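Local coordinates for protein putative neuraminyllactose-binding hemagglutinin homolog (Helicobacter pylori, PDB 3BGH) that is of unproven function but, as a lipoprotein homologous to the HpaA hemagglutinin of the outer membrane and flagellar sheath, may bind sialylated (neuraminyllactose-type) receptors, at residues Phe148-Lys156 / Gln196-Ile205. Sequence-based numbering, arbitrary orientation.
Sequences FGIDVSKIK and QAYHKVMVHI
Ile-150 turns its side chain toward the helix, where CD1 meets CG1 of Ile-205 at 3.8 Å, the two side chains crossing at about a right angle; its CG1 lies 3.9 Å from CB of His-204 and its CG2 approaches that imidazole obliquely. The Phe-148 ring, its CG opposite the backbone N (chi1 162°), takes CG1 of Ile-205 at its edge, 3.9 Å from CE1. Where the strand breaks after Asp-151, CG1 of Val-152 packs on CG2 of Val-201 at 3.8 Å. Ile-155 then splits its branches: CD1 rests over the backbone of Ala-197, and CG2 lies against the amide group of Gln-196, 3.5 Å from NE2.

One polar bond joins the segments. Lys-200, extended along its whole length, carries NZ to the backbone O of Asp-151 at 2.8 Å, tilted 23° from the carbonyl plane. The Asp-151 carboxylate binds within its own segment: OD1 accepts from N of Ser-153 at 2.7 Å, closing an Asx turn, and from OG of Ser-153, so two bonds fix the bend.

Strand 148-151 and helix 196-205 run close to antiparallel (154°), a helix packed on one face of a mixed sheet whose outermost strand here is 144-161. Neighbouring strand 123-137 sends Leu-132 to Val-201 and Leu-134 to Ile-205; helix 54-73 sets Leu-64 against Met-202 and Leu-68 against Ile-205.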
loop_
_atom_site.group_PDB
_atom_site.type_symbol
_atom_site.label_atom_id
_atom_site.label_comp_id
_atom_site.label_asym_id
_atom_site.label_seq_id
_atom_site.Cartn_x
_atom_site.Cartn_y
_atom_site.Cartn_z
ATOM N N PHE A 148 0.916 3.118 15.886
ATOM C CA PHE A 148 0.256 4.305 15.345
ATOM C C PHE A 148 0.537 4.299 13.844
ATOM O O PHE A 148 1.680 4.172 13.420
ATOM C CB PHE A 148 0.751 5.584 16.046
ATOM C CG PHE A 148 0.459 6.865 15.288
ATOM C CD1 PHE A 148 1.468 7.507 14.587
ATOM C CD2 PHE A 148 -0.815 7.434 15.288
ATOM C CE1 PHE A 148 1.238 8.711 13.885
ATOM C CE2 PHE A 148 -1.099 8.633 14.566
ATOM C CZ PHE A 148 -0.053 9.281 13.868
ATOM N N GLY A 149 -0.525 4.381 13.053
ATOM C CA GLY A 149 -0.422 4.284 11.608
ATOM C C GLY A 149 -0.619 5.603 10.880
ATOM O O GLY A 149 -1.362 6.471 11.320
ATOM N N ILE A 150 0.097 5.774 9.772
ATOM C CA ILE A 150 -0.190 6.844 8.868
ATOM C C ILE A 150 -0.390 6.185 7.535
ATOM O O ILE A 150 0.500 5.481 7.025
ATOM C CB ILE A 150 0.920 7.881 8.804
ATOM C CG1 ILE A 150 1.443 8.217 10.203
ATOM C CG2 ILE A 150 0.420 9.113 8.104
ATOM C CD1 ILE A 150 2.788 7.562 10.537
ATOM N N ASP A 151 -1.595 6.340 7.023
ATOM C CA ASP A 151 -1.947 5.960 5.685
ATOM C C ASP A 151 -1.396 7.024 4.720
ATOM O O ASP A 151 -1.666 8.244 4.865
ATOM C CB ASP A 151 -3.471 5.906 5.590
ATOM C CG ASP A 151 -3.980 5.532 4.207
ATOM O OD1 ASP A 151 -3.211 5.361 3.233
ATOM O OD2 ASP A 151 -5.206 5.429 4.086
ATOM N N VAL A 152 -0.651 6.559 3.720
ATOM C CA VAL A 152 -0.066 7.461 2.741
ATOM C C VAL A 152 -0.593 7.137 1.343
ATOM O O VAL A 152 0.008 7.502 0.355
ATOM C CB VAL A 152 1.512 7.375 2.731
ATOM C CG1 VAL A 152 2.120 7.976 4.020
ATOM C CG2 VAL A 152 2.010 5.920 2.437
ATOM N N SER A 153 -1.714 6.443 1.251
ATOM C CA SER A 153 -2.295 6.145 -0.057
ATOM C C SER A 153 -3.205 7.265 -0.589
ATOM O O SER A 153 -3.525 8.212 0.128
ATOM C CB SER A 153 -3.046 4.842 0.027
ATOM O OG SER A 153 -4.280 5.044 0.684
ATOM N N LYS A 154 -3.622 7.146 -1.847
ATOM C CA LYS A 154 -4.484 8.156 -2.525
ATOM C C LYS A 154 -3.883 9.547 -2.736
ATOM O O LYS A 154 -4.602 10.498 -3.065
ATOM C CB LYS A 154 -5.881 8.272 -1.875
ATOM C CG LYS A 154 -6.600 6.956 -1.694
ATOM C CD LYS A 154 -7.342 6.516 -2.925
ATOM C CE LYS A 154 -8.577 5.637 -2.546
ATOM N NZ LYS A 154 -9.371 5.234 -3.750
ATOM N N ILE A 155 -2.580 9.682 -2.568
ATOM C CA ILE A 155 -1.903 10.897 -2.991
ATOM C C ILE A 155 -1.692 10.984 -4.523
ATOM O O ILE A 155 -1.051 10.114 -5.117
ATOM C CB ILE A 155 -0.597 11.102 -2.196
ATOM C CG1 ILE A 155 -0.938 11.217 -0.685
ATOM C CG2 ILE A 155 0.083 12.344 -2.666
ATOM C CD1 ILE A 155 0.231 11.408 0.247
ATOM N N LYS A 156 -2.195 12.048 -5.156
ATOM C CA LYS A 156 -2.237 12.111 -6.637
ATOM C C LYS A 156 -1.411 13.234 -7.291
ATOM O O LYS A 156 -1.298 14.357 -6.771
ATOM C CB LYS A 156 -3.687 12.208 -7.179
ATOM C CG LYS A 156 -4.787 11.514 -6.393
ATOM C CD LYS A 156 -6.171 11.601 -7.125
ATOM C CE LYS A 156 -7.347 11.137 -6.250
ATOM N NZ LYS A 156 -8.429 10.402 -7.037
ATOM N N GLN A 196 4.574 15.047 -0.681
ATOM C CA GLN A 196 3.310 15.127 0.029
ATOM C C GLN A 196 3.236 14.009 1.041
ATOM O O GLN A 196 2.708 14.204 2.107
ATOM C CB GLN A 196 2.115 15.003 -0.905
ATOM C CG GLN A 196 1.711 16.230 -1.669
ATOM C CD GLN A 196 0.439 15.973 -2.506
ATOM O OE1 GLN A 196 0.477 15.994 -3.745
ATOM N NE2 GLN A 196 -0.681 15.703 -1.822
ATOM N N ALA A 197 3.781 12.836 0.725
ATOM C CA ALA A 197 3.771 11.760 1.710
ATOM C C ALA A 197 4.712 12.055 2.878
ATOM O O ALA A 197 4.413 11.713 4.035
ATOM C CB ALA A 197 4.101 10.398 1.066
ATOM N N TYR A 198 5.857 12.667 2.582
ATOM C CA TYR A 198 6.811 12.964 3.636
ATOM C C TYR A 198 6.193 13.985 4.601
ATOM O O TYR A 198 6.237 13.781 5.800
ATOM C CB TYR A 198 8.141 13.502 3.088
ATOM C CG TYR A 198 9.143 13.703 4.214
ATOM C CD1 TYR A 198 10.021 12.696 4.583
ATOM C CD2 TYR A 198 9.162 14.885 4.949
ATOM C CE1 TYR A 198 10.924 12.889 5.619
ATOM C CE2 TYR A 198 10.053 15.080 5.984
ATOM C CZ TYR A 198 10.919 14.086 6.321
ATOM O OH TYR A 198 11.790 14.295 7.377
ATOM N N HIS A 199 5.625 15.063 4.060
ATOM C CA HIS A 199 4.936 16.089 4.834
ATOM C C HIS A 199 3.855 15.443 5.733
ATOM O O HIS A 199 3.926 15.603 6.944
ATOM C CB HIS A 199 4.359 17.181 3.899
ATOM C CG HIS A 199 3.591 18.268 4.604
ATOM N ND1 HIS A 199 4.199 19.364 5.190
ATOM C CD2 HIS A 199 2.254 18.454 4.765
ATOM C CE1 HIS A 199 3.278 20.162 5.702
ATOM N NE2 HIS A 199 2.088 19.637 5.453
ATOM N N LYS A 200 2.906 14.682 5.150
ATOM C CA LYS A 200 1.895 13.975 5.938
ATOM C C LYS A 200 2.450 13.076 7.057
ATOM O O LYS A 200 1.878 13.077 8.157
ATOM C CB LYS A 200 0.929 13.159 5.058
ATOM C CG LYS A 200 -0.254 12.579 5.854
ATOM C CD LYS A 200 -1.135 11.584 5.063
ATOM C CE LYS A 200 -2.434 11.229 5.816
ATOM N NZ LYS A 200 -3.428 10.421 5.031
ATOM N N VAL A 201 3.522 12.313 6.801
ATOM C CA VAL A 201 4.082 11.457 7.875
ATOM C C VAL A 201 4.595 12.313 9.069
ATOM O O VAL A 201 4.264 12.064 10.230
ATOM C CB VAL A 201 5.214 10.443 7.391
ATOM C CG1 VAL A 201 5.817 9.731 8.547
ATOM C CG2 VAL A 201 4.638 9.408 6.442
ATOM N N MET A 202 5.412 13.301 8.768
ATOM C CA MET A 202 5.985 14.124 9.816
ATOM C C MET A 202 4.910 14.843 10.635
ATOM O O MET A 202 5.031 14.910 11.847
ATOM C CB MET A 202 6.984 15.114 9.227
ATOM C CG MET A 202 8.371 14.518 8.928
ATOM S SD MET A 202 9.178 13.812 10.345
ATOM C CE MET A 202 9.224 15.226 11.427
ATOM N N VAL A 203 3.868 15.370 9.986
ATOM C CA VAL A 203 2.779 16.061 10.678
ATOM C C VAL A 203 2.014 15.122 11.604
ATOM O O VAL A 203 1.666 15.478 12.729
ATOM C CB VAL A 203 1.752 16.643 9.685
ATOM C CG1 VAL A 203 0.491 17.092 10.414
ATOM C CG2 VAL A 203 2.323 17.829 8.911
ATOM N N HIS A 204 1.707 13.925 11.130
ATOM C CA HIS A 204 0.920 13.018 11.930
ATOM C C HIS A 204 1.749 12.492 13.084
ATOM O O HIS A 204 1.257 12.424 14.174
ATOM C CB HIS A 204 0.334 11.883 11.077
ATOM C CG HIS A 204 -0.843 12.300 10.247
ATOM N ND1 HIS A 204 -1.971 11.519 10.105
ATOM C CD2 HIS A 204 -1.063 13.414 9.508
ATOM C CE1 HIS A 204 -2.835 12.141 9.324
ATOM N NE2 HIS A 204 -2.309 13.293 8.943
ATOM N N ILE A 205 3.002 12.125 12.850
ATOM C CA ILE A 205 3.823 11.633 13.938
ATOM C C ILE A 205 4.140 12.726 14.957
ATOM O O ILE A 205 4.114 12.469 16.144
ATOM C CB ILE A 205 5.128 11.006 13.480
ATOM C CG1 ILE A 205 4.895 9.608 12.923
ATOM C CG2 ILE A 205 6.081 10.850 14.687
ATOM C CD1 ILE A 205 6.133 9.004 12.254
#